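Side-chain contacts in thioesterase superfamily (Jannaschia sp., PDB 2OAF), which probably hydrolyses acyl thioesters, as many hot-dog-fold members of the thioesterase superfamily do: residues Trp95-Gly100 against Thr105-Gly110; Asp48-Glu53 against Ala143-His148; Arg41-Ala46 against Gly120-Val125; Thr67-Pro72 against Asp139-Leu144. One frame throughout, in Å; residues are numbered along the deposited sequence.

All four contacts build one hot-dog unit, in which a curled antiparallel sheet wraps the long helix 39-54. Contact 1 is a hairpin within the sheet; contact 3, its centre about 8 Å from that of contact 1, sets the same helix on the neighbouring strand, and Phe106 and Phe122 are joined there through their backbones. Contact 2 lies further along helix 39-54, its centre about 10 Å from that of contact 1, and touches it where Trp50 meets Pro96 and Phe106. Contact 4 shares helix 139-145 with contact 2, their centres about 10 Å apart. Phosphate ions, probably from the crystallisation liquor, sit beside Arg98 in contact 1 and Arg41 in contact 3.

Contact 1: Trp95-Gly100 against Thr105-Gly110; sequences WPTRLG and TFRVDG. With PO4 (phosphate ion), chain H.
Trp95 pairs with Arg107 through two backbone hydrogen bonds, and the antiparallel strands continue through the non-hydrogen-bonded pair Pro96-Phe106 to Arg98-Thr105. There the register slips by one: Thr97 and Arg98 both face Thr105, whose O takes a bond of 2.8 Å from Thr97 N and a weak one from Arg98 N. This classic beta bulge distorts a hairpin of the hot-dog sheet. On one sheet face, Arg107 CB sits over the six-membered ring of Trp95, 3.4 Å from its centroid, in a CH-pi contact. The arginine bends back at chi2 and chi3 (-80° and -77°), setting Trp95 CH2 against one face of its guanidinium, the planes inclined at 56°. NH1 and NH2 both grip Asp109 OD1, at 2.7 and 2.8 Å, and reach Gly120 O and Gln10 O respectively; Asp109 OD2 turns to Arg12, and Gln10 binds Trp95 NE1. A leucine at Arg107 would probably leave Asp109 OD1 and Gly120 O without these donors and Trp95 CH2 without the guanidinium. Beside them, methyls Thr97 CG2 and Thr105 CG2 touch at 3.5 Å. Farther out, Arg98 NH1 bonds phosphate O2 and NH2 phosphate O1 (3.0 Å); NH1 also donates to a water that meets Thr105 OG1, itself bonded to Thr123 OG1.

Contact 2: Asp48-Glu53 against Ala143-His148; sequences DAWWSE and ALIEPH
Trp50 and Trp51, neighbours on helix 39-54, reach across to Ile145 and His148, which come from the end region of the C-terminal helix and the 3-10 turn 146-148. The aromatic part is an offset edge-to-face pair: the edge of the Trp50 six-membered ring is directed toward the face of the His148 imidazole, with centroids 5.9 Å apart and planes at 88°. The closest atoms of the pair are Trp50 CZ2 and His148 CD2, at 4.1 Å. The apolar part centres on Ile145, which each indole meets on a different atom. Trp50 CH2 lies 4.0 Å from Ile145 CG1, the two side chains crossing at about a right angle, and Trp51 CH2 lies 4.1 Å from Ile145 CD1. Different first torsions (chi1 -173° at Trp50, -73° at Trp51) send the two indoles off the helix in different directions, yet the Trp51 ring has Trp50 CZ3 over one face. Backbone bonding is local, His148 N to Ile145 O at 2.9 Å closing the turn. Tyr54 meets the rings of both Trp50 and His148, and Phe106 and Pro96 of the sheet pack against Trp50. The arrangement is apolar and aromatic packing between the long central helix of a hot-dog fold and a C-terminal helix.

Contact 3: Arg41-Ala46 against Gly120-Val125; sequences RFALEA and GAFTCV. With PO4 (phosphate ion), chain C.
Phe122 projects from strand 115-128 onto helix 39-54, the sheet-to-helix packing at the heart of the hot-dog fold, and meets Ala43 and Leu44. Ala43 CB comes to 3.4 Å from Phe122 CZ, a close approach between carbons, and also touches CE1 and CE2. Leu44 comes in obliquely from the same side of the ring plane, its CD1 3.8 Å from Phe122 CD2 and 3.9 Å from Phe122 CE2, so successive helix residues lean obliquely on one side of the ring. The phenyl is directed at the helix with CG opposite its own carbonyl carbon (chi1 -56°). Replacing Phe122 by an alanine is likely to open a gap beneath Ala43 and Leu44, taking away the carbons that join helix to sheet here. With only a methyl at Ala43, the helix comes near the strand, Ala43 CA lying 7.7 Å from Gly120 CA. At Gly120 a side chain would run into the Phe122 ring.

The next shell positions these groups. Val108 flanks the ring from strand 103-112, Phe73 and Leu76 from strand 69-80, and the backbones of Phe122 and Phe106 are hydrogen-bonded. Leu44 also packs on Tyr35 of the third subunit. One helical turn before Leu44, Arg41 lies near a phosphate that also binds Arg41 and His38 of the third subunit, so the ion, probably from the crystallisation liquor, lies between two chains. The bond from Arg41 of this chain is weak: Arg41 NE stands 3.3 Å from phosphate O4, at an N-H...O angle of 143°.

Contact 4: Thr67-Pro72 against Asp139-Leu144; sequences TNVGTP and DHLRAL
Val69 and Leu141 form the tight part of this contact, reaching toward each other tip to tip until Val69 CG1 and Leu141 CD1 are 3.7 Å apart. Both side chains are buried. In Val69, CG1 lies anti to the backbone N (chi1 173°), on the side facing Leu141, while CG2 stays beside the N. Phe126 of strand 115-128 packs on Val69, and Leu63 of helix 59-65 and His55 adjoin Leu141, so the pair belongs to a larger apolar layer. The loose part lies on the solvent side. Here the Thr67 methyl CG2 meets the imidazole of His140 at its edge, near the ring plane, 4.0 Å from NE2; the two side chains come from opposite directions and make only van der Waals contact. His140 is exposed, and one face of its ring rests on Leu141 CG of its own helix, which links the outer pair to the inner one. Thr67 and Val69 stand on either side of the turn by which the chain leaves helix 59-65 for strand 69-80. The contact is peripheral packing in a hot-dog fold, setting the first turn of the C-terminal helix 139-145 against the start of a sheet strand.

Contact 1: Trp95-Gly100 against Thr105-Gly110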
loop_
_atom_site.group_PDB
_atom_site.type_symbol
_atom_site.label_atom_id
_atom_site.label_comp_id
_atom_site.label_asym_id
_atom_site.label_seq_id
_atom_site.Cartn_x
_atom_site.Cartn_y
_atom_site.Cartn_z
ATOM N N TRP B 95 -4.436 -19.955 11.848
ATOM C CA TRP B 95 -4.199 -20.632 13.111
ATOM C C TRP B 95 -2.718 -20.717 13.435
ATOM O O TRP B 95 -1.896 -20.680 12.534
ATOM C CB TRP B 95 -4.798 -22.053 13.074
ATOM C CG TRP B 95 -4.071 -23.000 12.189
ATOM C CD1 TRP B 95 -3.185 -23.946 12.580
ATOM C CD2 TRP B 95 -4.147 -23.088 10.749
ATOM N NE1 TRP B 95 -2.716 -24.635 11.487
ATOM C CE2 TRP B 95 -3.278 -24.126 10.351
ATOM C CE3 TRP B 95 -4.845 -22.380 9.766
ATOM C CZ2 TRP B 95 -3.099 -24.496 9.015
ATOM C CZ3 TRP B 95 -4.680 -22.756 8.426
ATOM C CH2 TRP B 95 -3.797 -23.798 8.069
ATOM N N PRO B 96 -2.390 -20.869 14.731
ATOM C CA PRO B 96 -1.010 -21.107 15.131
ATOM C C PRO B 96 -0.659 -22.565 14.945
ATOM O O PRO B 96 -1.341 -23.444 15.479
ATOM C CB PRO B 96 -1.009 -20.771 16.612
ATOM C CG PRO B 96 -2.417 -21.054 17.054
ATOM C CD PRO B 96 -3.297 -20.784 15.894
ATOM N N THR B 97 0.412 -22.808 14.210
ATOM C CA THR B 97 0.856 -24.144 13.916
ATOM C C THR B 97 1.912 -24.607 14.928
ATOM O O THR B 97 2.102 -25.807 15.138
ATOM C CB THR B 97 1.328 -24.255 12.428
ATOM O OG1 THR B 97 1.410 -25.635 12.048
ATOM C CG2 THR B 97 2.669 -23.539 12.162
ATOM N N ARG B 98 2.558 -23.648 15.590
ATOM C CA ARG B 98 3.660 -23.936 16.462
ATOM C C ARG B 98 3.964 -22.769 17.395
ATOM O O ARG B 98 3.898 -21.622 16.980
ATOM C CB ARG B 98 4.866 -24.218 15.555
ATOM C CG ARG B 98 6.174 -24.057 16.229
ATOM C CD ARG B 98 7.347 -24.522 15.390
ATOM N NE ARG B 98 8.357 -25.016 16.318
ATOM C CZ ARG B 98 9.061 -24.233 17.139
ATOM N NH1 ARG B 98 8.915 -22.895 17.118
ATOM N NH2 ARG B 98 9.935 -24.785 17.962
ATOM N N LEU B 99 4.324 -23.069 18.641
ATOM C CA LEU B 99 4.823 -22.061 19.571
ATOM C C LEU B 99 6.012 -22.659 20.294
ATOM O O LEU B 99 5.865 -23.634 20.986
ATOM C CB LEU B 99 3.730 -21.684 20.568
ATOM C CG LEU B 99 4.093 -20.679 21.676
ATOM C CD1 LEU B 99 4.505 -19.291 21.147
ATOM C CD2 LEU B 99 2.906 -20.591 22.644
ATOM N N GLY B 100 7.203 -22.112 20.093
ATOM C CA GLY B 100 8.354 -22.555 20.835
ATOM C C GLY B 100 8.535 -21.658 22.033
ATOM O O GLY B 100 7.602 -21.007 22.479
ATOM N N THR B 105 4.553 -19.566 15.007
ATOM C CA THR B 105 4.300 -19.604 13.576
ATOM C C THR B 105 2.815 -19.751 13.348
ATOM O O THR B 105 2.165 -20.657 13.893
ATOM C CB THR B 105 5.034 -20.739 12.879
ATOM O OG1 THR B 105 6.439 -20.604 13.103
ATOM C CG2 THR B 105 4.728 -20.763 11.366
ATOM N N PHE B 106 2.297 -18.830 12.540
ATOM C CA PHE B 106 0.921 -18.830 12.096
ATOM C C PHE B 106 0.877 -19.322 10.680
ATOM O O PHE B 106 1.692 -18.886 9.848
ATOM C CB PHE B 106 0.347 -17.414 12.119
ATOM C CG PHE B 106 0.035 -16.912 13.502
ATOM C CD1 PHE B 106 -1.178 -17.181 14.090
ATOM C CD2 PHE B 106 0.955 -16.172 14.208
ATOM C CE1 PHE B 106 -1.473 -16.715 15.361
ATOM C CE2 PHE B 106 0.653 -15.696 15.470
ATOM C CZ PHE B 106 -0.571 -15.974 16.038
ATOM N N ARG B 107 -0.111 -20.178 10.414
ATOM C CA ARG B 107 -0.537 -20.523 9.074
ATOM C C ARG B 107 -1.741 -19.687 8.682
ATOM O O ARG B 107 -2.610 -19.410 9.519
ATOM C CB ARG B 107 -0.930 -21.989 9.036
ATOM C CG ARG B 107 0.224 -22.926 9.021
ATOM C CD ARG B 107 0.857 -23.089 7.622
ATOM N NE ARG B 107 0.042 -23.961 6.794
ATOM C CZ ARG B 107 -0.868 -23.560 5.909
ATOM N NH1 ARG B 107 -1.056 -22.278 5.668
ATOM N NH2 ARG B 107 -1.583 -24.462 5.257
ATOM N N VAL B 108 -1.776 -19.276 7.420
ATOM C CA VAL B 108 -2.952 -18.660 6.822
ATOM C C VAL B 108 -3.171 -19.287 5.439
ATOM O O VAL B 108 -2.239 -19.310 4.621
ATOM C CB VAL B 108 -2.807 -17.138 6.641
ATOM C CG1 VAL B 108 -4.053 -16.561 5.950
ATOM C CG2 VAL B 108 -2.516 -16.431 7.983
ATOM N N ASP B 109 -4.382 -19.801 5.192
ATOM C CA ASP B 109 -4.789 -20.255 3.868
ATOM C C ASP B 109 -5.809 -19.220 3.412
ATOM O O ASP B 109 -6.826 -18.953 4.103
ATOM C CB ASP B 109 -5.486 -21.621 3.845
ATOM C CG ASP B 109 -4.549 -22.801 4.091
ATOM O OD1 ASP B 109 -3.314 -22.612 4.159
ATOM O OD2 ASP B 109 -5.076 -23.940 4.215
ATOM N N GLY B 110 -5.567 -18.672 2.235
ATOM C CA GLY B 110 -6.494 -17.707 1.629
ATOM C C GLY B 110 -7.334 -18.480 0.638
ATOM O O GLY B 110 -6.782 -19.063 -0.301
HETATM P P PO4 H . 11.966 -21.330 19.156
HETATM O O1 PO4 H . 12.027 -22.846 19.039
HETATM O O2 PO4 H . 10.522 -20.899 19.177
HETATM O O3 PO4 H . 12.671 -20.953 20.453
HETATM O O4 PO4 H . 12.620 -20.674 17.951
HETATM O O HOH W 1 7.952 -21.052 15.491
#

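Contact 2: Asp48-Glu53 against Ala143-His148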
loop_
_atom_site.group_PDB
_atom_site.type_symbol
_atom_site.label_atom_id
_atom_site.label_comp_id
_atom_site.label_asym_id
_atom_site.label_seq_id
_atom_site.Cartn_x
_atom_site.Cartn_y
_atom_site.Cartn_z
ATOM N N ASP B 48 -3.521 -10.451 12.552
ATOM C CA ASP B 48 -3.961 -9.365 13.428
ATOM C C ASP B 48 -5.381 -9.631 13.957
ATOM O O ASP B 48 -5.650 -9.408 15.144
ATOM C CB ASP B 48 -3.903 -8.023 12.689
ATOM C CG ASP B 48 -4.429 -6.883 13.524
ATOM O OD1 ASP B 48 -3.669 -6.323 14.329
ATOM O OD2 ASP B 48 -5.615 -6.570 13.397
ATOM N N ALA B 49 -6.278 -10.116 13.087
ATOM C CA ALA B 49 -7.651 -10.454 13.487
ATOM C C ALA B 49 -7.701 -11.655 14.444
ATOM O O ALA B 49 -8.596 -11.759 15.282
ATOM C CB ALA B 49 -8.575 -10.702 12.230
ATOM N N TRP B 50 -6.753 -12.574 14.295
ATOM C CA TRP B 50 -6.655 -13.732 15.210
ATOM C C TRP B 50 -6.364 -13.215 16.613
ATOM O O TRP B 50 -6.998 -13.592 17.571
ATOM C CB TRP B 50 -5.584 -14.734 14.746
ATOM C CG TRP B 50 -5.535 -15.994 15.529
ATOM C CD1 TRP B 50 -6.119 -17.197 15.201
ATOM C CD2 TRP B 50 -4.857 -16.206 16.785
ATOM N NE1 TRP B 50 -5.843 -18.140 16.189
ATOM C CE2 TRP B 50 -5.088 -17.550 17.170
ATOM C CE3 TRP B 50 -4.087 -15.400 17.613
ATOM C CZ2 TRP B 50 -4.593 -18.070 18.329
ATOM C CZ3 TRP B 50 -3.569 -15.945 18.799
ATOM C CH2 TRP B 50 -3.827 -17.242 19.136
ATOM N N TRP B 51 -5.405 -12.314 16.718
ATOM C CA TRP B 51 -5.091 -11.709 18.010
ATOM C C TRP B 51 -6.280 -10.975 18.598
ATOM O O TRP B 51 -6.508 -11.041 19.784
ATOM C CB TRP B 51 -3.890 -10.759 17.889
ATOM C CG TRP B 51 -2.612 -11.453 17.724
ATOM C CD1 TRP B 51 -1.884 -11.548 16.597
ATOM C CD2 TRP B 51 -1.888 -12.151 18.736
ATOM N NE1 TRP B 51 -0.737 -12.249 16.824
ATOM C CE2 TRP B 51 -0.714 -12.647 18.132
ATOM C CE3 TRP B 51 -2.121 -12.409 20.086
ATOM C CZ2 TRP B 51 0.244 -13.387 18.833
ATOM C CZ3 TRP B 51 -1.156 -13.161 20.795
ATOM C CH2 TRP B 51 0.010 -13.637 20.152
ATOM N N SER B 52 -7.016 -10.236 17.782
ATOM C CA SER B 52 -8.225 -9.569 18.274
ATOM C C SER B 52 -9.223 -10.570 18.840
ATOM O O SER B 52 -9.829 -10.331 19.852
ATOM C CB SER B 52 -8.905 -8.777 17.162
ATOM O OG SER B 52 -8.152 -7.633 16.873
ATOM N N GLU B 53 -9.388 -11.689 18.153
ATOM C CA GLU B 53 -10.361 -12.679 18.542
ATOM C C GLU B 53 -9.989 -13.360 19.867
ATOM O O GLU B 53 -10.844 -13.555 20.725
ATOM C CB GLU B 53 -10.475 -13.731 17.423
ATOM C CG GLU B 53 -11.481 -14.823 17.672
ATOM C CD GLU B 53 -12.913 -14.324 17.722
ATOM O OE1 GLU B 53 -13.209 -13.251 17.133
ATOM O OE2 GLU B 53 -13.735 -15.032 18.358
ATOM N N ALA B 143 -0.828 -19.436 27.276
ATOM C CA ALA B 143 -2.084 -20.030 27.747
ATOM C C ALA B 143 -3.233 -19.775 26.774
ATOM O O ALA B 143 -4.092 -20.638 26.592
ATOM C CB ALA B 143 -2.434 -19.511 29.136
ATOM N N LEU B 144 -3.227 -18.611 26.118
ATOM C CA LEU B 144 -4.232 -18.282 25.101
ATOM C C LEU B 144 -3.997 -18.994 23.782
ATOM O O LEU B 144 -4.964 -19.301 23.068
ATOM C CB LEU B 144 -4.218 -16.781 24.756
ATOM C CG LEU B 144 -4.567 -15.800 25.861
ATOM C CD1 LEU B 144 -4.487 -14.389 25.266
ATOM C CD2 LEU B 144 -5.948 -16.104 26.487
ATOM N N ILE B 145 -2.722 -19.191 23.427
ATOM C CA ILE B 145 -2.343 -19.693 22.102
ATOM C C ILE B 145 -2.468 -21.229 21.994
ATOM O O ILE B 145 -3.081 -21.761 21.071
ATOM C CB ILE B 145 -0.886 -19.308 21.777
ATOM C CG1 ILE B 145 -0.744 -17.775 21.696
ATOM C CG2 ILE B 145 -0.460 -20.000 20.472
ATOM C CD1 ILE B 145 0.666 -17.250 21.923
ATOM N N GLU B 146 -1.888 -21.934 22.964
ATOM C CA GLU B 146 -1.777 -23.411 22.921
ATOM C C GLU B 146 -3.049 -24.209 22.631
ATOM O O GLU B 146 -2.989 -25.202 21.881
ATOM C CB GLU B 146 -1.099 -23.938 24.201
ATOM C CG GLU B 146 0.386 -23.633 24.166
ATOM C CD GLU B 146 1.187 -24.187 25.324
ATOM O OE1 GLU B 146 0.645 -24.359 26.445
ATOM O OE2 GLU B 146 2.393 -24.416 25.089
ATOM N N PRO B 147 -4.196 -23.802 23.203
ATOM C CA PRO B 147 -5.438 -24.530 22.877
ATOM C C PRO B 147 -5.821 -24.519 21.393
ATOM O O PRO B 147 -6.680 -25.318 20.974
ATOM C CB PRO B 147 -6.518 -23.787 23.689
ATOM C CG PRO B 147 -5.765 -23.095 24.773
ATOM C CD PRO B 147 -4.453 -22.703 24.148
ATOM N N HIS B 148 -5.211 -23.632 20.613
ATOM C CA HIS B 148 -5.555 -23.517 19.200
ATOM C C HIS B 148 -4.544 -24.169 18.260
ATOM O O HIS B 148 -4.741 -24.153 17.042
ATOM C CB HIS B 148 -5.786 -22.057 18.844
ATOM C CG HIS B 148 -6.818 -21.408 19.703
ATOM N ND1 HIS B 148 -8.168 -21.597 19.510
ATOM C CD2 HIS B 148 -6.698 -20.604 20.787
ATOM C CE1 HIS B 148 -8.836 -20.937 20.442
ATOM N NE2 HIS B 148 -7.968 -20.319 21.223
#

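Contact 3: Arg41-Ala46 against Gly120-Val125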
loop_
_atom_site.group_PDB
_atom_site.type_symbol
_atom_site.label_atom_id
_atom_site.label_comp_id
_atom_site.label_asym_id
_atom_site.label_seq_id
_atom_site.Cartn_x
_atom_site.Cartn_y
_atom_site.Cartn_z
ATOM N N ARG B 41 -0.079 -8.573 2.858
ATOM C CA ARG B 41 -0.877 -7.660 3.666
ATOM C C ARG B 41 -2.176 -8.299 4.136
ATOM O O ARG B 41 -2.587 -8.121 5.289
ATOM C CB ARG B 41 -1.234 -6.404 2.880
ATOM C CG ARG B 41 -2.209 -5.503 3.652
ATOM C CD ARG B 41 -2.174 -4.013 3.287
ATOM N NE ARG B 41 -2.487 -3.773 1.887
ATOM C CZ ARG B 41 -3.703 -3.799 1.370
ATOM N NH1 ARG B 41 -4.754 -4.068 2.130
ATOM N NH2 ARG B 41 -3.862 -3.570 0.073
ATOM N N PHE B 42 -2.857 -8.993 3.221
ATOM C CA PHE B 42 -4.105 -9.676 3.571
ATOM C C PHE B 42 -3.842 -10.756 4.611
ATOM O O PHE B 42 -4.605 -10.908 5.560
ATOM C CB PHE B 42 -4.761 -10.364 2.369
ATOM C CG PHE B 42 -5.121 -9.451 1.226
ATOM C CD1 PHE B 42 -5.474 -8.122 1.432
ATOM C CD2 PHE B 42 -5.183 -9.958 -0.056
ATOM C CE1 PHE B 42 -5.833 -7.313 0.371
ATOM C CE2 PHE B 42 -5.555 -9.154 -1.116
ATOM C CZ PHE B 42 -5.874 -7.825 -0.898
ATOM N N ALA B 43 -2.780 -11.528 4.430
ATOM C CA ALA B 43 -2.468 -12.598 5.392
ATOM C C ALA B 43 -2.145 -12.045 6.791
ATOM O O ALA B 43 -2.571 -12.594 7.815
ATOM C CB ALA B 43 -1.335 -13.492 4.871
ATOM N N LEU B 44 -1.423 -10.940 6.823
ATOM C CA LEU B 44 -1.073 -10.285 8.076
ATOM C C LEU B 44 -2.298 -9.714 8.779
ATOM O O LEU B 44 -2.428 -9.802 10.008
ATOM C CB LEU B 44 0.007 -9.232 7.843
ATOM C CG LEU B 44 1.477 -9.674 8.007
ATOM C CD1 LEU B 44 1.740 -10.996 7.335
ATOM C CD2 LEU B 44 2.446 -8.587 7.466
ATOM N N GLU B 45 -3.206 -9.140 8.007
ATOM C CA GLU B 45 -4.483 -8.662 8.531
ATOM C C GLU B 45 -5.271 -9.792 9.236
ATOM O O GLU B 45 -5.896 -9.588 10.275
ATOM C CB GLU B 45 -5.269 -8.033 7.394
ATOM C CG GLU B 45 -6.652 -7.477 7.758
ATOM C CD GLU B 45 -7.506 -7.154 6.513
ATOM O OE1 GLU B 45 -6.901 -6.664 5.499
ATOM O OE2 GLU B 45 -8.745 -7.414 6.571
ATOM N N ALA B 46 -5.198 -10.989 8.663
ATOM C CA ALA B 46 -5.804 -12.184 9.209
ATOM C C ALA B 46 -5.204 -12.542 10.561
ATOM O O ALA B 46 -5.921 -12.939 11.509
ATOM C CB ALA B 46 -5.617 -13.334 8.232
ATOM N N GLY B 120 0.199 -19.815 3.382
ATOM C CA GLY B 120 1.346 -19.135 3.971
ATOM C C GLY B 120 1.684 -19.582 5.392
ATOM O O GLY B 120 0.814 -20.032 6.140
ATOM N N ALA B 121 2.955 -19.407 5.769
ATOM C CA ALA B 121 3.420 -19.614 7.136
ATOM C C ALA B 121 4.266 -18.395 7.545
ATOM O O ALA B 121 5.118 -17.932 6.793
ATOM C CB ALA B 121 4.243 -20.906 7.231
ATOM N N PHE B 122 3.988 -17.875 8.731
ATOM C CA PHE B 122 4.496 -16.581 9.176
ATOM C C PHE B 122 4.990 -16.701 10.605
ATOM O O PHE B 122 4.224 -17.065 11.488
ATOM C CB PHE B 122 3.351 -15.571 9.130
ATOM C CG PHE B 122 2.693 -15.468 7.774
ATOM C CD1 PHE B 122 1.664 -16.333 7.410
ATOM C CD2 PHE B 122 3.096 -14.505 6.876
ATOM C CE1 PHE B 122 1.053 -16.226 6.166
ATOM C CE2 PHE B 122 2.496 -14.395 5.633
ATOM C CZ PHE B 122 1.475 -15.279 5.278
ATOM N N THR B 123 6.264 -16.407 10.823
ATOM C CA THR B 123 6.924 -16.649 12.095
ATOM C C THR B 123 7.339 -15.321 12.714
ATOM O O THR B 123 7.951 -14.469 12.049
ATOM C CB THR B 123 8.173 -17.519 11.898
ATOM O OG1 THR B 123 7.796 -18.718 11.212
ATOM C CG2 THR B 123 8.796 -17.886 13.260
ATOM N N CYS B 124 6.947 -15.145 13.970
ATOM C CA CYS B 124 7.200 -13.962 14.781
ATOM C C CYS B 124 7.995 -14.347 16.027
ATOM O O CYS B 124 7.840 -15.445 16.522
ATOM C CB CYS B 124 5.864 -13.419 15.261
ATOM S SG CYS B 124 4.803 -12.913 13.888
ATOM N N VAL B 125 8.816 -13.427 16.532
ATOM C CA VAL B 125 9.398 -13.543 17.868
ATOM C C VAL B 125 8.623 -12.576 18.773
ATOM O O VAL B 125 7.716 -11.892 18.307
ATOM C CB VAL B 125 10.914 -13.249 17.871
ATOM C CG1 VAL B 125 11.675 -14.356 17.124
ATOM C CG2 VAL B 125 11.219 -11.849 17.307
HETATM P P PO4 C . 1.123 -2.963 0.330
HETATM O O1 PO4 C . 2.511 -2.477 0.635
HETATM O O2 PO4 C . 0.982 -3.228 -1.143
HETATM O O3 PO4 C . 0.906 -4.272 1.051
HETATM O O4 PO4 C . 0.114 -1.950 0.839
#

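Contact 4: Thr67-Pro72 against Asp139-Leu144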
loop_
_atom_site.group_PDB
_atom_site.type_symbol
_atom_site.label_atom_id
_atom_site.label_comp_id
_atom_site.label_asym_id
_atom_site.label_seq_id
_atom_site.Cartn_x
_atom_site.Cartn_y
_atom_site.Cartn_z
ATOM N N THR B 67 -0.453 -3.900 26.109
ATOM C CA THR B 67 0.063 -5.099 26.795
ATOM C C THR B 67 1.602 -5.087 26.803
ATOM O O THR B 67 2.228 -5.875 27.490
ATOM C CB THR B 67 -0.515 -6.360 26.066
ATOM O OG1 THR B 67 -1.947 -6.315 26.171
ATOM C CG2 THR B 67 0.002 -7.675 26.626
ATOM N N ASN B 68 2.199 -4.183 26.030
ATOM C CA ASN B 68 3.648 -4.060 25.914
ATOM C C ASN B 68 4.350 -5.290 25.346
ATOM O O ASN B 68 5.510 -5.560 25.671
ATOM C CB ASN B 68 4.274 -3.709 27.263
ATOM C CG ASN B 68 5.631 -3.071 27.112
ATOM O OD1 ASN B 68 5.902 -2.369 26.131
ATOM N ND2 ASN B 68 6.489 -3.311 28.065
ATOM N N VAL B 69 3.652 -6.017 24.477
ATOM C CA VAL B 69 4.214 -7.187 23.833
ATOM C C VAL B 69 4.214 -6.954 22.330
ATOM O O VAL B 69 3.166 -6.709 21.737
ATOM C CB VAL B 69 3.416 -8.468 24.181
ATOM C CG1 VAL B 69 3.923 -9.654 23.342
ATOM C CG2 VAL B 69 3.540 -8.797 25.680
ATOM N N GLY B 70 5.401 -6.986 21.730
ATOM C CA GLY B 70 5.521 -6.916 20.294
ATOM C C GLY B 70 5.739 -8.297 19.736
ATOM O O GLY B 70 6.220 -9.194 20.441
ATOM N N THR B 71 5.354 -8.494 18.482
ATOM C CA THR B 71 5.564 -9.781 17.815
ATOM C C THR B 71 6.113 -9.518 16.412
ATOM O O THR B 71 5.484 -9.828 15.430
ATOM C CB THR B 71 4.302 -10.693 17.791
ATOM O OG1 THR B 71 3.301 -10.176 16.904
ATOM C CG2 THR B 71 3.716 -10.873 19.162
ATOM N N PRO B 72 7.326 -8.963 16.334
ATOM C CA PRO B 72 7.918 -8.695 15.016
ATOM C C PRO B 72 8.144 -9.976 14.189
ATOM O O PRO B 72 8.430 -11.028 14.743
ATOM C CB PRO B 72 9.245 -7.990 15.360
ATOM C CG PRO B 72 9.546 -8.400 16.763
ATOM C CD PRO B 72 8.227 -8.576 17.442
ATOM N N ASP B 139 4.037 -16.363 29.458
ATOM C CA ASP B 139 3.174 -17.439 29.893
ATOM C C ASP B 139 1.711 -17.139 29.646
ATOM O O ASP B 139 0.965 -18.043 29.290
ATOM C CB ASP B 139 3.354 -17.750 31.404
ATOM C CG ASP B 139 4.730 -18.328 31.746
ATOM O OD1 ASP B 139 5.457 -18.794 30.837
ATOM O OD2 ASP B 139 5.079 -18.313 32.951
ATOM N N HIS B 140 1.270 -15.907 29.876
ATOM C CA HIS B 140 -0.170 -15.609 29.700
ATOM C C HIS B 140 -0.581 -15.716 28.237
ATOM O O HIS B 140 -1.680 -16.154 27.949
ATOM C CB HIS B 140 -0.616 -14.248 30.280
ATOM C CG HIS B 140 -0.056 -13.051 29.563
ATOM N ND1 HIS B 140 1.243 -12.618 29.733
ATOM C CD2 HIS B 140 -0.634 -12.171 28.706
ATOM C CE1 HIS B 140 1.447 -11.539 28.996
ATOM N NE2 HIS B 140 0.323 -11.243 28.369
ATOM N N LEU B 141 0.298 -15.339 27.317
ATOM C CA LEU B 141 -0.001 -15.526 25.906
ATOM C C LEU B 141 0.045 -17.014 25.529
ATOM O O LEU B 141 -0.814 -17.503 24.805
ATOM C CB LEU B 141 0.924 -14.653 25.029
ATOM C CG LEU B 141 0.683 -13.148 25.249
ATOM C CD1 LEU B 141 1.512 -12.333 24.297
ATOM C CD2 LEU B 141 -0.831 -12.714 25.152
ATOM N N ARG B 142 1.019 -17.747 26.052
ATOM C CA ARG B 142 1.084 -19.165 25.810
ATOM C C ARG B 142 -0.241 -19.838 26.156
ATOM O O ARG B 142 -0.701 -20.732 25.454
ATOM C CB ARG B 142 2.202 -19.754 26.654
ATOM C CG ARG B 142 2.352 -21.253 26.489
ATOM C CD ARG B 142 3.564 -21.729 27.209
ATOM N NE ARG B 142 4.805 -21.224 26.631
ATOM C CZ ARG B 142 5.436 -21.788 25.606
ATOM N NH1 ARG B 142 4.942 -22.860 24.988
ATOM N NH2 ARG B 142 6.569 -21.252 25.179
ATOM N N ALA B 143 -0.828 -19.436 27.276
ATOM C CA ALA B 143 -2.084 -20.030 27.747
ATOM C C ALA B 143 -3.233 -19.775 26.774
ATOM O O ALA B 143 -4.092 -20.638 26.592
ATOM C CB ALA B 143 -2.434 -19.511 29.136
ATOM N N LEU B 144 -3.227 -18.611 26.118
ATOM C CA LEU B 144 -4.232 -18.282 25.101
ATOM C C LEU B 144 -3.997 -18.994 23.782
ATOM O O LEU B 144 -4.964 -19.301 23.068
ATOM C CB LEU B 144 -4.218 -16.781 24.756
ATOM C CG LEU B 144 -4.567 -15.800 25.861
ATOM C CD1 LEU B 144 -4.487 -14.389 25.266
ATOM C CD2 LEU B 144 -5.948 -16.104 26.487
#